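Local coordinates for aldehyde dehydrogenase family protein (PDB 6X9L) that oxidises long-chain aliphatic aldehydes, presumably to the corresponding carboxylic acids, with NAD+ as the electron acceptor, at residues 71-74 against 75-79; 379-382 against 383-387; 428-431 against 432-436. The protein carries 1 engineered substitution. One frame throughout, in Å; residues are numbered along the deposited sequence.

Interaction 1 (71-74 against 75-79); sequences SGTS and PEVRA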
loop_
_atom_site.group_PDB
_atom_site.type_symbol
_atom_site.label_atom_id
_atom_site.label_comp_id
_atom_site.label_asym_id
_atom_site.label_seq_id
_atom_site.Cartn_x
_atom_site.Cartn_y
_atom_site.Cartn_z
ATOM N N SER A 71 1.983 21.640 -7.054
ATOM C CA SER A 71 3.113 21.018 -6.370
ATOM C C SER A 71 4.307 21.960 -6.296
ATOM O O SER A 71 5.136 21.835 -5.383
ATOM C CB SER A 71 3.523 19.730 -7.079
ATOM O OG SER A 71 3.910 20.017 -8.411
ATOM N N GLY A 72 4.430 22.887 -7.257
ATOM C CA GLY A 72 5.445 23.903 -7.179
ATOM C C GLY A 72 5.121 25.066 -6.269
ATOM O O GLY A 72 5.935 25.985 -6.152
ATOM N N THR A 73 3.948 25.067 -5.633
ATOM C CA THR A 73 3.614 26.119 -4.682
ATOM C C THR A 73 4.154 25.747 -3.303
ATOM O O THR A 73 4.085 24.590 -2.878
ATOM C CB THR A 73 2.102 26.350 -4.634
ATOM O OG1 THR A 73 1.626 26.726 -5.936
ATOM C CG2 THR A 73 1.741 27.424 -3.612
ATOM N N SER A 74 4.704 26.740 -2.615
ATOM C CA SER A 74 5.401 26.492 -1.366
ATOM C C SER A 74 4.450 25.925 -0.314
ATOM O O SER A 74 3.278 26.310 -0.245
ATOM C CB SER A 74 6.002 27.782 -0.845
ATOM O OG SER A 74 4.937 28.626 -0.454
ATOM N N PRO A 75 4.937 25.025 0.539
ATOM C CA PRO A 75 4.096 24.552 1.648
ATOM C C PRO A 75 3.412 25.675 2.405
ATOM O O PRO A 75 2.211 25.580 2.682
ATOM C CB PRO A 75 5.093 23.777 2.517
ATOM C CG PRO A 75 6.079 23.251 1.547
ATOM C CD PRO A 75 6.207 24.287 0.456
ATOM N N GLU A 76 4.136 26.745 2.746
ATOM C CA GLU A 76 3.507 27.851 3.464
ATOM C C GLU A 76 2.297 28.371 2.706
ATOM O O GLU A 76 1.241 28.614 3.299
ATOM C CB GLU A 76 4.514 28.985 3.712
ATOM C CG GLU A 76 5.975 28.548 3.764
ATOM C CD GLU A 76 6.252 27.436 4.780
ATOM O OE1 GLU A 76 5.296 26.925 5.407
ATOM O OE2 GLU A 76 7.433 27.063 4.955
ATOM N N VAL A 77 2.421 28.520 1.385
ATOM C CA VAL A 77 1.337 29.117 0.615
ATOM C C VAL A 77 0.185 28.128 0.448
ATOM O O VAL A 77 -0.989 28.499 0.576
ATOM C CB VAL A 77 1.867 29.629 -0.735
ATOM C CG1 VAL A 77 0.721 29.859 -1.673
ATOM C CG2 VAL A 77 2.655 30.925 -0.531
ATOM N N ARG A 78 0.487 26.860 0.172
ATOM C CA ARG A 78 -0.580 25.858 0.189
ATOM C C ARG A 78 -1.327 25.885 1.520
ATOM O O ARG A 78 -2.562 25.890 1.543
ATOM C CB ARG A 78 -0.015 24.463 -0.088
ATOM C CG ARG A 78 0.803 24.373 -1.370
ATOM C CD ARG A 78 0.771 22.957 -1.964
ATOM N NE ARG A 78 1.350 21.954 -1.074
ATOM C CZ ARG A 78 2.612 21.531 -1.137
ATOM N NH1 ARG A 78 3.427 22.024 -2.065
ATOM N NH2 ARG A 78 3.059 20.612 -0.282
ATOM N N ALA A 79 -0.592 25.951 2.636
ATOM C CA ALA A 79 -1.230 26.003 3.953
ATOM C C ALA A 79 -2.170 27.196 4.085
ATOM O O ALA A 79 -3.158 27.127 4.831
ATOM C CB ALA A 79 -0.182 26.046 5.062
#
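Two first torsions bring Ser74 and Thr73 against the start of the next helix. With chi1 at 68°, Ser74 OG sits between its own backbone N and carbonyl carbon and faces the first turn. Thr73 CG2 lies anti to its backbone N, which leaves OG1 beside that nitrogen and sends the methyl toward Val77. Ser74 is the N-cap: its OG accepts from Val77 N at 3.1 Å, supplying an acceptor to an amide that begins the helix without a preceding turn. The backbone carbonyl of the same residue closes that turn, since Ser74 O receives Arg78 N at 2.9 Å in a nearly straight bond, with a weak second donor in Val77 N. Pro75 follows the cap directly, its ring nitrogen having no proton to offer, as suits the first position of a helix. Beside the cap, Thr73 CG2 meets Val77 CG1, the two side chains crossing at about a right angle. Arg78 bends at its third torsion and runs back along the loop, where NH1 makes a weak bond to Thr73 O (2.8 Å). A stronger partner of the guanidinium lies outside the corner: NH2 donates to Ala174 O at the end of helix 161-174. Thr73 OG1 and Ser71 OG are hydrogen-bonded, respectively, to Gly69 O and Phe67 O of the preceding helix. The contact is thus a surface corner between helices 53-71 and 75-91, with Pro75 and Arg78 packed on Phe135 and the arginine joining the corner to helix 161-174.

Interaction 2 (379-382 against 383-387); sequences SEVD and SSMRI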
loop_
_atom_site.group_PDB
_atom_site.type_symbol
_atom_site.label_atom_id
_atom_site.label_comp_id
_atom_site.label_asym_id
_atom_site.label_seq_id
_atom_site.Cartn_x
_atom_site.Cartn_y
_atom_site.Cartn_z
ATOM N N SER A 379 -29.091 -10.542 22.048
ATOM C CA SER A 379 -28.244 -11.100 23.092
ATOM C C SER A 379 -28.166 -12.610 22.918
ATOM O O SER A 379 -28.778 -13.184 22.013
ATOM C CB SER A 379 -28.761 -10.738 24.489
ATOM O OG SER A 379 -27.822 -11.129 25.461
ATOM N N GLU A 380 -27.351 -13.235 23.767
ATOM C CA GLU A 380 -27.088 -14.696 23.706
ATOM C C GLU A 380 -26.647 -14.998 22.284
ATOM O O GLU A 380 -27.089 -15.982 21.717
ATOM C CB GLU A 380 -28.291 -15.531 24.137
ATOM C CG GLU A 380 -28.419 -15.665 25.636
ATOM C CD GLU A 380 -29.767 -16.146 26.125
ATOM O OE1 GLU A 380 -30.564 -16.611 25.292
ATOM O OE2 GLU A 380 -30.017 -16.034 27.330
ATOM N N VAL A 381 -25.807 -14.125 21.760
ATOM C CA VAL A 381 -25.327 -14.186 20.360
ATOM C C VAL A 381 -24.082 -15.057 20.266
ATOM O O VAL A 381 -23.156 -14.892 21.036
ATOM C CB VAL A 381 -25.074 -12.768 19.827
ATOM C CG1 VAL A 381 -24.168 -12.755 18.614
ATOM C CG2 VAL A 381 -26.370 -12.068 19.515
ATOM N N ASP A 382 -24.111 -15.965 19.313
ATOM C CA ASP A 382 -22.953 -16.835 19.049
ATOM C C ASP A 382 -22.097 -16.163 17.990
ATOM O O ASP A 382 -22.655 -15.704 17.005
ATOM C CB ASP A 382 -23.418 -18.158 18.473
ATOM C CG ASP A 382 -22.327 -19.178 18.621
ATOM O OD1 ASP A 382 -22.152 -19.656 19.731
ATOM O OD2 ASP A 382 -21.635 -19.426 17.645
ATOM N N SER A 383 -20.783 -16.321 18.074
ATOM C CA SER A 383 -19.820 -15.718 17.117
ATOM C C SER A 383 -20.038 -16.212 15.684
ATOM O O SER A 383 -19.676 -15.499 14.784
ATOM C CB SER A 383 -18.405 -15.854 17.572
ATOM O OG SER A 383 -18.027 -14.753 18.374
ATOM N N SER A 384 -20.533 -17.423 15.505
ATOM C CA SER A 384 -20.867 -18.001 14.195
ATOM C C SER A 384 -22.138 -17.389 13.611
ATOM O O SER A 384 -22.438 -17.716 12.480
ATOM C CB SER A 384 -21.052 -19.455 14.346
ATOM O OG SER A 384 -22.151 -19.708 15.186
ATOM N N MET A 385 -22.904 -16.596 14.351
ATOM C CA MET A 385 -24.127 -16.122 13.725
ATOM C C MET A 385 -23.824 -15.093 12.634
ATOM O O MET A 385 -22.803 -14.391 12.666
ATOM C CB MET A 385 -25.065 -15.528 14.772
ATOM C CG MET A 385 -25.517 -16.524 15.796
ATOM S SD MET A 385 -26.801 -15.862 16.865
ATOM C CE MET A 385 -27.281 -17.341 17.766
ATOM N N ARG A 386 -24.732 -15.021 11.649
ATOM C CA ARG A 386 -24.615 -14.020 10.594
ATOM C C ARG A 386 -24.541 -12.612 11.172
ATOM O O ARG A 386 -23.685 -11.809 10.779
ATOM C CB ARG A 386 -25.791 -14.134 9.622
ATOM C CG ARG A 386 -25.619 -15.180 8.537
ATOM C CD ARG A 386 -26.574 -14.937 7.390
ATOM N NE ARG A 386 -26.319 -13.656 6.738
ATOM C CZ ARG A 386 -27.239 -12.974 6.057
ATOM N NH1 ARG A 386 -28.467 -13.452 5.953
ATOM N NH2 ARG A 386 -26.935 -11.807 5.492
ATOM N N ILE A 387 -25.443 -12.285 12.100
ATOM C CA ILE A 387 -25.437 -10.945 12.666
ATOM C C ILE A 387 -24.157 -10.642 13.450
ATOM O O ILE A 387 -23.870 -9.471 13.716
ATOM C CB ILE A 387 -26.679 -10.742 13.549
ATOM C CG1 ILE A 387 -26.758 -11.821 14.626
ATOM C CG2 ILE A 387 -27.945 -10.748 12.706
ATOM C CD1 ILE A 387 -27.772 -11.503 15.702
#
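Asp382 and Met385 close a type I beta turn, Met385 N donating to Asp382 O at 2.8 Å from above the carbonyl plane. The aspartate side chain reinforces it: CG stands anti to the backbone N (chi1 -162°), and OD2 accepts both Ser384 N, at 3.1 Å, and Ser384 OG. These two donors come from opposite faces of the carboxylate plane, both on the anti side of the oxygen. The bond to Ser384 N makes an Asx turn inside the beta turn. Met385 folds back alongside Val381 and Asp382. Extended beyond CG, its chain reaches back to Asp382, whose N makes a weak bond to SD (3.6 Å), and the sulfur packs by Val381. Deeper in, Val381 CG2 meets Ile387 CD1 at 4.1 Å, an apolar contact between two buried side chains. Met385 is the N-cap of helix 386-389, yet the acceptor for the amides of Arg386 and Ile387 is the carboxylate of Glu352, just after helix 336-351. The turn carries the chain from strand 376-379 into helix 386-389, with Val381 and Ile387 both lying on Cys398 of the adjacent strand 396-402.

Interaction 3 (428-431 against 432-436); sequences LELA and RSVAS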
loop_
_atom_site.group_PDB
_atom_site.type_symbol
_atom_site.label_atom_id
_atom_site.label_comp_id
_atom_site.label_asym_id
_atom_site.label_seq_id
_atom_site.Cartn_x
_atom_site.Cartn_y
_atom_site.Cartn_z
ATOM N N LEU A 428 -6.486 0.373 34.592
ATOM C CA LEU A 428 -5.993 0.909 33.322
ATOM C C LEU A 428 -4.850 0.067 32.761
ATOM O O LEU A 428 -4.746 -0.112 31.545
ATOM C CB LEU A 428 -5.544 2.367 33.492
ATOM C CG LEU A 428 -4.993 3.150 32.281
ATOM C CD1 LEU A 428 -6.085 3.474 31.276
ATOM C CD2 LEU A 428 -4.303 4.434 32.705
ATOM N N GLU A 429 -3.973 -0.439 33.627
ATOM C CA GLU A 429 -2.915 -1.332 33.166
ATOM C C GLU A 429 -3.508 -2.526 32.427
ATOM O O GLU A 429 -3.155 -2.795 31.274
ATOM C CB GLU A 429 -2.050 -1.775 34.353
ATOM C CG GLU A 429 -1.212 -3.002 34.097
ATOM C CD GLU A 429 -0.289 -3.337 35.251
ATOM O OE1 GLU A 429 -0.782 -3.688 36.349
ATOM O OE2 GLU A 429 0.941 -3.254 35.063
ATOM N N LEU A 430 -4.447 -3.229 33.060
ATOM C CA LEU A 430 -5.061 -4.379 32.411
ATOM C C LEU A 430 -5.717 -3.980 31.097
ATOM O O LEU A 430 -5.544 -4.660 30.078
ATOM C CB LEU A 430 -6.077 -5.033 33.344
ATOM C CG LEU A 430 -6.956 -6.075 32.646
ATOM C CD1 LEU A 430 -6.213 -7.383 32.376
ATOM C CD2 LEU A 430 -8.202 -6.311 33.459
ATOM N N ALA A 431 -6.458 -2.868 31.096
ATOM C CA ALA A 431 -7.165 -2.440 29.890
ATOM C C ALA A 431 -6.197 -2.146 28.739
ATOM O O ALA A 431 -6.485 -2.465 27.580
ATOM C CB ALA A 431 -8.028 -1.220 30.205
ATOM N N ARG A 432 -5.040 -1.555 29.041
ATOM C CA ARG A 432 -4.025 -1.337 28.011
ATOM C C ARG A 432 -3.524 -2.656 27.435
ATOM O O ARG A 432 -3.453 -2.825 26.211
ATOM C CB ARG A 432 -2.852 -0.543 28.579
ATOM C CG ARG A 432 -3.132 0.904 28.760
ATOM C CD ARG A 432 -2.249 1.480 29.841
ATOM N NE ARG A 432 -2.089 2.919 29.687
ATOM C CZ ARG A 432 -1.787 3.749 30.676
ATOM N NH1 ARG A 432 -1.629 3.288 31.910
ATOM N NH2 ARG A 432 -1.649 5.045 30.427
ATOM N N SER A 433 -3.132 -3.595 28.301
ATOM C CA SER A 433 -2.613 -4.859 27.796
ATOM C C SER A 433 -3.642 -5.571 26.908
ATOM O O SER A 433 -3.272 -6.194 25.905
ATOM C CB SER A 433 -2.161 -5.748 28.960
ATOM O OG SER A 433 -3.247 -6.465 29.519
ATOM N N VAL A 434 -4.933 -5.475 27.237
ATOM C CA VAL A 434 -5.951 -6.060 26.366
ATOM C C VAL A 434 -6.000 -5.319 25.027
ATOM O O VAL A 434 -6.069 -5.944 23.954
ATOM C CB VAL A 434 -7.328 -6.064 27.061
ATOM C CG1 VAL A 434 -8.324 -6.896 26.249
ATOM C CG2 VAL A 434 -7.223 -6.584 28.493
ATOM N N ALA A 435 -5.978 -3.976 25.069
ATOM C CA ALA A 435 -6.028 -3.193 23.839
ATOM C C ALA A 435 -4.910 -3.594 22.892
ATOM O O ALA A 435 -5.132 -3.750 21.687
ATOM C CB ALA A 435 -5.960 -1.698 24.155
ATOM N N SER A 436 -3.703 -3.793 23.418
ATOM C CA SER A 436 -2.598 -4.188 22.556
ATOM C C SER A 436 -2.776 -5.590 21.987
ATOM O O SER A 436 -1.976 -5.998 21.140
ATOM C CB SER A 436 -1.294 -4.108 23.335
ATOM O OG SER A 436 -1.393 -4.947 24.461
#
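Helix 428-435 is the connection of a beta-alpha-beta unit, leading from strand 422-424 to strand 442-445, and this contact runs between successive turns of it, from Leu428 to Arg432 and from Leu430 to Val434. The backbone ladder is regular. Arg432 N donates to Leu428 O at 2.9 Å, Ser433 N to Glu429 O at 3.1 Å, and Val434 N to Leu430 O at 3.0 Å, while Ala435 N continues the pattern to Ala431 O. On one side of the helix the isobutyl group of Leu428 lies against one face of the Arg432 guanidinium, CD2 offset toward its rim. The arginine can reach back over it because its chain is extended from CG to NE. The same guanidinium makes a cation-pi contact with Phe485 of the second subunit, a ring that also packs on Leu428, so leucine and arginine present a joint surface to the partner. Along another side, Leu430 CD1 touches Val434 CG2 at 4.1 Å, and both residues rest on Leu267. Between these two pairs Ser433 bends its hydroxyl back to the helix: with chi1 at 84°, OG donates to Leu430 O at 3.0 Å. That carbonyl is therefore shared by two donors, Ser433 OG and Val434 N. Three residues on, Ser436 OG makes the same kind of bond to Ser433 O. The carbonyl oxygen of Ala435 accepts from Lys480 NZ of the second subunit. The arrangement is that of the helical crossover in a beta-alpha-beta unit, with Ala435 set against Val443 and Leu445 of strand 442-445 and the Leu428 and Arg432 side turned to the dimer interface.

From the N terminus, interaction 1 comes first and turns the corner between helices 53-71 and 75-91. Interaction 2 follows some 300 residues later, leading strand 376-379 into a short helix, and interaction 3 lies within the helix that links strands 422-424 and 442-445. Each closes before the next opens, so none nest or cross. Interactions 2 and 3 adjoin the same seven-stranded sheet, one following strand 376-379, the other in the helix packed on strand 442-445, their centres about 25 Å apart. Interaction 1 is on the opposite side of the chain's centre from interaction 2. Of the three, interaction 3 alone meets the second subunit.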